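Local coordinates for protein exoenzyme S (Pseudomonas aeruginosa, PDB 6GN8) that probably transfers ADP-ribose to host proteins through the domain seen in this chain, while the full-length secreted toxin probably also stimulates GTP hydrolysis by GTPases, at residues 60-64 against 65-69; 36-39 against 40-43; 51-54 against 55-58. The protein carries 2 engineered substitutions. All coordinates share one frame; numbering follows the deposited sequence.

Contact 1. Residues 60-64 against 65-69; sequences LGLYT and GIHYA
Tyr68 CB covers one face of the Tyr63 ring. It stands 3.5 Å from the centroid of the Tyr63 ring and 14° off the normal, a CH-pi contact. Thr64 OG1 lies at the edge of the same ring. The Tyr68 ring has Tyr63 O at its own edge, and the two tyrosine side chains cross at about a right angle. The His67 ring meets Leu62 O edge-on. Tyr63 CB leaves the helix away from the following turn, but with CG anti to the backbone N (chi1 170°) the ring end turns back to meet Tyr68.

Leu62 O takes three hydrogen bonds. Ile66 N is 3.2 Å from Leu62 O and His67 N is 3.0 Å from Leu62 O. The bond from His67 N, five residues on, belongs to the wider pi-type turn at 65-67 within helix 54-77. The third donor, His67 ND1, lies 3.1 Å from Leu62 O, well above the carbonyl plane and not on a lone pair. Leu62 CD2 runs alongside His67, 3.9 Å from His67 CE1. The ring of Phe36 also meets His67, while Tyr63 OH bonds Ser134 and Asn72.

The bond to Leu62 O is consistent with a proton on His67 ND1. It also holds the imidazole's rotation, and three N-H groups would be expected to polarise this carbonyl.

Contact 2. Residues 36-39 against 40-43; sequences FGAD and AEKY
Glu41 turns back over Gly37 because its CG lies opposite its own carbonyl carbon (chi1 -46°) and the chain then runs extended to CD. Glu41 CG comes to 3.3 Å from Gly37 O. The carboxylate continues past the peptide, and Glu41 OE2 ends 3.2 Å from Ala38 N. The angle there is too poor for a hydrogen bond. Phe36 has the same kind of first torsion (chi1 -62°). Its ring leads away from the turn, so CB does the touching: Phe36 CB is 3.8 Å from Ala40 CB.

Gly37 O is gripped by two backbone donors. Glu41 N is 3.2 Å from Gly37 O, in the carbonyl plane. Ala40 N is nearer, 2.9 Å from Gly37 O, but sits above that plane. Lys42 N closes the next turn at 3.1 Å from Ala38 O. At the far end, the Tyr43 ring brings CE2 to 3.3 Å from Asp39 O, approaching obliquely. Lys42 CG covers the centre of one face of that ring.

The buried Ala40 methyl packs on Met58 and Leu62 of helix 54-77. Tyr43 touches Ile164 and Ser165 of a loop. The Glu41 carboxylate lies at the start of a helix, where the N-H groups of the first turn would be expected to favour its negative charge.

Gly37 has a double role. With positive phi (46°), it is the first residue to leave helix 24-36, and it is also the N-cap of the short helix 38-41. A glycine with positive phi just after a helix is a common C-terminal stop; here it also starts the next helix. It belongs to the N-terminal helical part of the ADP-ribosyltransferase domain.

Contact 3. Residues 51-54 against 55-58; sequences IHSD and AEVM
The backbone is extended at His52 and Ser53 and turns helical at Asp54, so that Ser53 is the N-cap of helix 54-77. Ser53 and Glu56 form a capping box, in which each side chain bonds the other residue's backbone N-H. Glu56 OE1 accepts from Ser53 N at 3.2 Å. The donor reaches it from above the carboxylate plane, 72° out of it. The return bond is weak: Glu56 N lies 3.4 Å from Ser53 OG. The serine hydroxyl is placed for it by a first torsion of 72°, which sets OG between the backbone N and the carbonyl carbon.

Regular helix bonds follow at once. Val57 N is 3.1 Å from Ser53 O, and Met58 N is 3.0 Å from Asp54 O. Glu56 OE1 also borders His52, 3.4 Å from His52 CB and near the plane of the ring. The ring and the carboxylate are strongly inclined, at 77°. The same His52 CB also packs 3.9 Å from Val57 CG2. His52 and Val57 flank the box at the positions where a hydrophobic staple is found in other helices.

Both polar ends have partners on helix 83-99. Glu56 OE2 forms a salt bridge with Lys98, and His52 NE2 bonds Ser99 OG. The buried glutamate therefore probably stays charged, and the cap is joined to that helix. Met58 lies along the first turn, its chain bent near the end, with Met58 CG 3.3 Å from Asp54 O.

How the contacts relate
The contacts follow one another along the chain in the order 2, 3, 1. Each is a local turn, and none nests in or crosses another. Contact 2 comes first, at the break between helix 24-36 and helix 38-41. The loop after it leads to contact 3, which starts helix 54-77, and contact 1 lies further along that helix. The connecting loop brings contact 2 back against both. Ala40 packs on Met58 of contact 3, and Tyr43 on Val57 and Met58. Asp39 and Tyr43 meet Leu62 of contact 1. Helix 54-77 thus packs against both the N-terminal helices and helix 83-99, while Tyr63 reaches strand 172-175.

Contact 1. Residues 60-64 against 65-69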
loop_
_atom_site.group_PDB
_atom_site.type_symbol
_atom_site.label_atom_id
_atom_site.label_comp_id
_atom_site.label_asym_id
_atom_site.label_seq_id
_atom_site.Cartn_x
_atom_site.Cartn_y
_atom_site.Cartn_z
ATOM N N LEU C 60 5.110 38.425 21.403
ATOM C CA LEU C 60 5.895 37.699 20.400
ATOM C C LEU C 60 7.254 38.385 20.213
ATOM O O LEU C 60 8.259 37.694 20.106
ATOM C CB LEU C 60 5.127 37.592 19.057
ATOM C CG LEU C 60 3.906 36.633 19.016
ATOM C CD1 LEU C 60 2.950 37.019 17.894
ATOM C CD2 LEU C 60 4.323 35.183 18.827
ATOM N N GLY C 61 7.278 39.723 20.246
ATOM C CA GLY C 61 8.503 40.513 20.127
ATOM C C GLY C 61 9.449 40.356 21.300
ATOM O O GLY C 61 10.648 40.118 21.126
ATOM N N LEU C 62 8.903 40.496 22.520
ATOM C CA LEU C 62 9.645 40.360 23.774
ATOM C C LEU C 62 10.301 38.983 23.827
ATOM O O LEU C 62 11.493 38.876 24.137
ATOM C CB LEU C 62 8.705 40.576 24.975
ATOM C CG LEU C 62 8.324 42.026 25.296
ATOM C CD1 LEU C 62 7.079 42.069 26.109
ATOM C CD2 LEU C 62 9.477 42.778 26.008
ATOM N N TYR C 63 9.541 37.938 23.464
ATOM C CA TYR C 63 10.057 36.570 23.402
ATOM C C TYR C 63 11.156 36.469 22.351
ATOM O O TYR C 63 12.257 36.060 22.686
ATOM C CB TYR C 63 8.909 35.558 23.090
ATOM C CG TYR C 63 9.369 34.145 22.769
ATOM C CD1 TYR C 63 9.735 33.788 21.477
ATOM C CD2 TYR C 63 9.389 33.155 23.753
ATOM C CE1 TYR C 63 10.193 32.511 21.185
ATOM C CE2 TYR C 63 9.822 31.865 23.466
ATOM C CZ TYR C 63 10.222 31.546 22.177
ATOM O OH TYR C 63 10.690 30.289 21.869
ATOM N N THR C 64 10.859 36.819 21.086
ATOM C CA THR C 64 11.797 36.630 19.975
ATOM C C THR C 64 13.093 37.371 20.212
ATOM O O THR C 64 14.159 36.771 20.040
ATOM C CB THR C 64 11.154 36.987 18.628
ATOM O OG1 THR C 64 9.923 36.262 18.523
ATOM C CG2 THR C 64 12.039 36.626 17.443
ATOM N N GLY C 65 13.001 38.630 20.634
ATOM C CA GLY C 65 14.166 39.464 20.873
ATOM C C GLY C 65 15.101 38.999 21.973
ATOM O O GLY C 65 16.326 39.033 21.777
ATOM N N ILE C 66 14.562 38.585 23.159
ATOM C CA ILE C 66 15.466 38.180 24.241
ATOM C C ILE C 66 14.865 37.233 25.298
ATOM O O ILE C 66 15.605 36.437 25.879
ATOM C CB ILE C 66 16.034 39.467 24.938
ATOM C CG1 ILE C 66 17.315 39.150 25.746
ATOM C CG2 ILE C 66 14.986 40.226 25.767
ATOM C CD1 ILE C 66 18.261 40.305 25.930
ATOM N N HIS C 67 13.571 37.353 25.588
ATOM C CA HIS C 67 12.954 36.614 26.694
ATOM C C HIS C 67 12.740 35.144 26.437
ATOM O O HIS C 67 12.352 34.450 27.360
ATOM C CB HIS C 67 11.630 37.252 27.096
ATOM C CG HIS C 67 11.793 38.550 27.813
ATOM N ND1 HIS C 67 11.907 39.741 27.126
ATOM C CD2 HIS C 67 11.829 38.804 29.140
ATOM C CE1 HIS C 67 12.022 40.684 28.044
ATOM N NE2 HIS C 67 11.984 40.169 29.274
ATOM N N TYR C 68 13.036 34.649 25.228
ATOM C CA TYR C 68 12.868 33.237 24.903
ATOM C C TYR C 68 13.707 32.383 25.844
ATOM O O TYR C 68 13.226 31.365 26.332
ATOM C CB TYR C 68 13.213 32.938 23.413
ATOM C CG TYR C 68 14.636 33.281 23.011
ATOM C CD1 TYR C 68 14.961 34.546 22.525
ATOM C CD2 TYR C 68 15.666 32.344 23.130
ATOM C CE1 TYR C 68 16.279 34.880 22.191
ATOM C CE2 TYR C 68 16.980 32.654 22.762
ATOM C CZ TYR C 68 17.283 33.932 22.318
ATOM O OH TYR C 68 18.571 34.252 21.971
ATOM N N ALA C 69 14.956 32.816 26.119
ATOM C CA ALA C 69 15.890 32.067 26.935
ATOM C C ALA C 69 15.348 31.874 28.352
ATOM O O ALA C 69 15.162 30.731 28.762
ATOM C CB ALA C 69 17.254 32.745 26.950
#

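Contact 2. Residues 36-39 against 40-43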
loop_
_atom_site.group_PDB
_atom_site.type_symbol
_atom_site.label_atom_id
_atom_site.label_comp_id
_atom_site.label_asym_id
_atom_site.label_seq_id
_atom_site.Cartn_x
_atom_site.Cartn_y
_atom_site.Cartn_z
ATOM N N PHE C 36 6.992 45.842 31.238
ATOM C CA PHE C 36 8.203 45.949 30.421
ATOM C C PHE C 36 8.438 47.326 29.826
ATOM O O PHE C 36 9.440 47.490 29.150
ATOM C CB PHE C 36 8.184 44.914 29.280
ATOM C CG PHE C 36 8.170 43.500 29.785
ATOM C CD1 PHE C 36 9.328 42.916 30.293
ATOM C CD2 PHE C 36 6.991 42.758 29.792
ATOM C CE1 PHE C 36 9.304 41.620 30.810
ATOM C CE2 PHE C 36 6.972 41.454 30.285
ATOM C CZ PHE C 36 8.130 40.893 30.790
ATOM N N GLY C 37 7.542 48.292 30.049
ATOM C CA GLY C 37 7.702 49.640 29.497
ATOM C C GLY C 37 8.091 49.648 28.027
ATOM O O GLY C 37 7.558 48.848 27.251
ATOM N N ALA C 38 9.110 50.468 27.663
ATOM C CA ALA C 38 9.639 50.673 26.295
ATOM C C ALA C 38 10.114 49.384 25.630
ATOM O O ALA C 38 10.184 49.318 24.394
ATOM C CB ALA C 38 10.783 51.679 26.326
ATOM N N ASP C 39 10.446 48.368 26.447
ATOM C CA ASP C 39 10.884 47.046 25.987
ATOM C C ASP C 39 9.749 46.350 25.263
ATOM O O ASP C 39 9.988 45.650 24.287
ATOM C CB ASP C 39 11.382 46.185 27.163
ATOM C CG ASP C 39 12.847 46.388 27.519
ATOM O OD1 ASP C 39 13.498 47.261 26.892
ATOM O OD2 ASP C 39 13.349 45.657 28.415
ATOM N N ALA C 40 8.510 46.535 25.747
ATOM C CA ALA C 40 7.326 45.977 25.096
ATOM C C ALA C 40 6.858 46.900 23.950
ATOM O O ALA C 40 6.593 46.429 22.846
ATOM C CB ALA C 40 6.212 45.774 26.114
ATOM N N GLU C 41 6.816 48.213 24.203
ATOM C CA GLU C 41 6.299 49.230 23.282
ATOM C C GLU C 41 7.081 49.369 21.965
ATOM O O GLU C 41 6.468 49.755 20.972
ATOM C CB GLU C 41 6.207 50.596 23.951
ATOM C CG GLU C 41 5.586 50.594 25.328
ATOM C CD GLU C 41 5.639 51.970 25.955
ATOM O OE1 GLU C 41 4.738 52.781 25.648
ATOM O OE2 GLU C 41 6.587 52.250 26.724
ATOM N N LYS C 42 8.397 49.060 21.922
ATOM C CA LYS C 42 9.127 49.163 20.641
ATOM C C LYS C 42 8.502 48.253 19.550
ATOM O O LYS C 42 8.571 48.592 18.360
ATOM C CB LYS C 42 10.635 48.889 20.791
ATOM C CG LYS C 42 11.084 47.446 21.071
ATOM C CD LYS C 42 12.621 47.323 20.914
ATOM C CE LYS C 42 12.998 47.207 19.452
ATOM N NZ LYS C 42 14.458 47.352 19.186
ATOM N N TYR C 43 7.827 47.154 19.969
ATOM C CA TYR C 43 7.186 46.226 19.032
ATOM C C TYR C 43 5.810 46.675 18.564
ATOM O O TYR C 43 5.285 46.041 17.664
ATOM C CB TYR C 43 7.079 44.821 19.639
ATOM C CG TYR C 43 8.439 44.272 19.999
ATOM C CD1 TYR C 43 9.359 43.939 19.009
ATOM C CD2 TYR C 43 8.839 44.171 21.325
ATOM C CE1 TYR C 43 10.635 43.496 19.333
ATOM C CE2 TYR C 43 10.114 43.731 21.659
ATOM C CZ TYR C 43 11.002 43.377 20.659
ATOM O OH TYR C 43 12.257 42.930 20.983
#

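Contact 3. Residues 51-54 against 55-58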
loop_
_atom_site.group_PDB
_atom_site.type_symbol
_atom_site.label_atom_id
_atom_site.label_comp_id
_atom_site.label_asym_id
_atom_site.label_seq_id
_atom_site.Cartn_x
_atom_site.Cartn_y
_atom_site.Cartn_z
ATOM N N ILE C 51 -3.252 40.874 11.960
ATOM C CA ILE C 51 -3.964 39.672 12.368
ATOM C C ILE C 51 -3.917 39.585 13.919
ATOM O O ILE C 51 -4.912 39.224 14.543
ATOM C CB ILE C 51 -3.459 38.364 11.654
ATOM C CG1 ILE C 51 -4.189 37.086 12.174
ATOM C CG2 ILE C 51 -1.907 38.182 11.682
ATOM C CD1 ILE C 51 -5.716 37.056 11.903
ATOM N N HIS C 52 -2.793 39.994 14.534
ATOM C CA HIS C 52 -2.651 39.918 15.988
ATOM C C HIS C 52 -2.849 41.252 16.670
ATOM O O HIS C 52 -2.479 42.289 16.120
ATOM C CB HIS C 52 -1.271 39.355 16.363
ATOM C CG HIS C 52 -1.022 37.988 15.817
ATOM N ND1 HIS C 52 -0.027 37.757 14.890
ATOM C CD2 HIS C 52 -1.674 36.829 16.060
ATOM C CE1 HIS C 52 -0.102 36.467 14.602
ATOM N NE2 HIS C 52 -1.075 35.869 15.287
ATOM N N SER C 53 -3.398 41.205 17.902
ATOM C CA SER C 53 -3.611 42.338 18.798
ATOM C C SER C 53 -2.267 42.932 19.235
ATOM O O SER C 53 -1.237 42.276 19.074
ATOM C CB SER C 53 -4.389 41.880 20.031
ATOM O OG SER C 53 -3.589 41.084 20.897
ATOM N N ASP C 54 -2.280 44.137 19.829
ATOM C CA ASP C 54 -1.085 44.818 20.350
ATOM C C ASP C 54 -0.374 43.959 21.388
ATOM O O ASP C 54 0.833 43.838 21.337
ATOM C CB ASP C 54 -1.452 46.175 20.985
ATOM C CG ASP C 54 -1.923 47.281 20.053
ATOM O OD1 ASP C 54 -1.705 47.162 18.826
ATOM O OD2 ASP C 54 -2.490 48.288 20.561
ATOM N N ALA C 55 -1.142 43.329 22.292
ATOM C CA ALA C 55 -0.670 42.441 23.352
ATOM C C ALA C 55 0.126 41.276 22.805
ATOM O O ALA C 55 1.180 40.946 23.356
ATOM C CB ALA C 55 -1.847 41.917 24.154
ATOM N N GLU C 56 -0.359 40.674 21.702
ATOM C CA GLU C 56 0.253 39.520 21.039
ATOM C C GLU C 56 1.540 39.907 20.320
ATOM O O GLU C 56 2.536 39.200 20.440
ATOM C CB GLU C 56 -0.754 38.885 20.063
ATOM C CG GLU C 56 -1.871 38.170 20.787
ATOM C CD GLU C 56 -3.210 38.094 20.085
ATOM O OE1 GLU C 56 -3.255 38.113 18.833
ATOM O OE2 GLU C 56 -4.227 38.024 20.809
ATOM N N VAL C 57 1.515 41.023 19.570
ATOM C CA VAL C 57 2.661 41.551 18.817
ATOM C C VAL C 57 3.788 41.904 19.814
ATOM O O VAL C 57 4.923 41.514 19.580
ATOM C CB VAL C 57 2.237 42.740 17.902
ATOM C CG1 VAL C 57 3.443 43.437 17.271
ATOM C CG2 VAL C 57 1.272 42.269 16.816
ATOM N N MET C 58 3.470 42.568 20.941
ATOM C CA MET C 58 4.481 42.879 21.965
ATOM C C MET C 58 5.005 41.594 22.641
ATOM O O MET C 58 6.215 41.472 22.826
ATOM C CB MET C 58 3.928 43.832 23.043
ATOM C CG MET C 58 3.546 45.226 22.534
ATOM S SD MET C 58 3.120 46.322 23.919
ATOM C CE MET C 58 1.606 45.576 24.500
#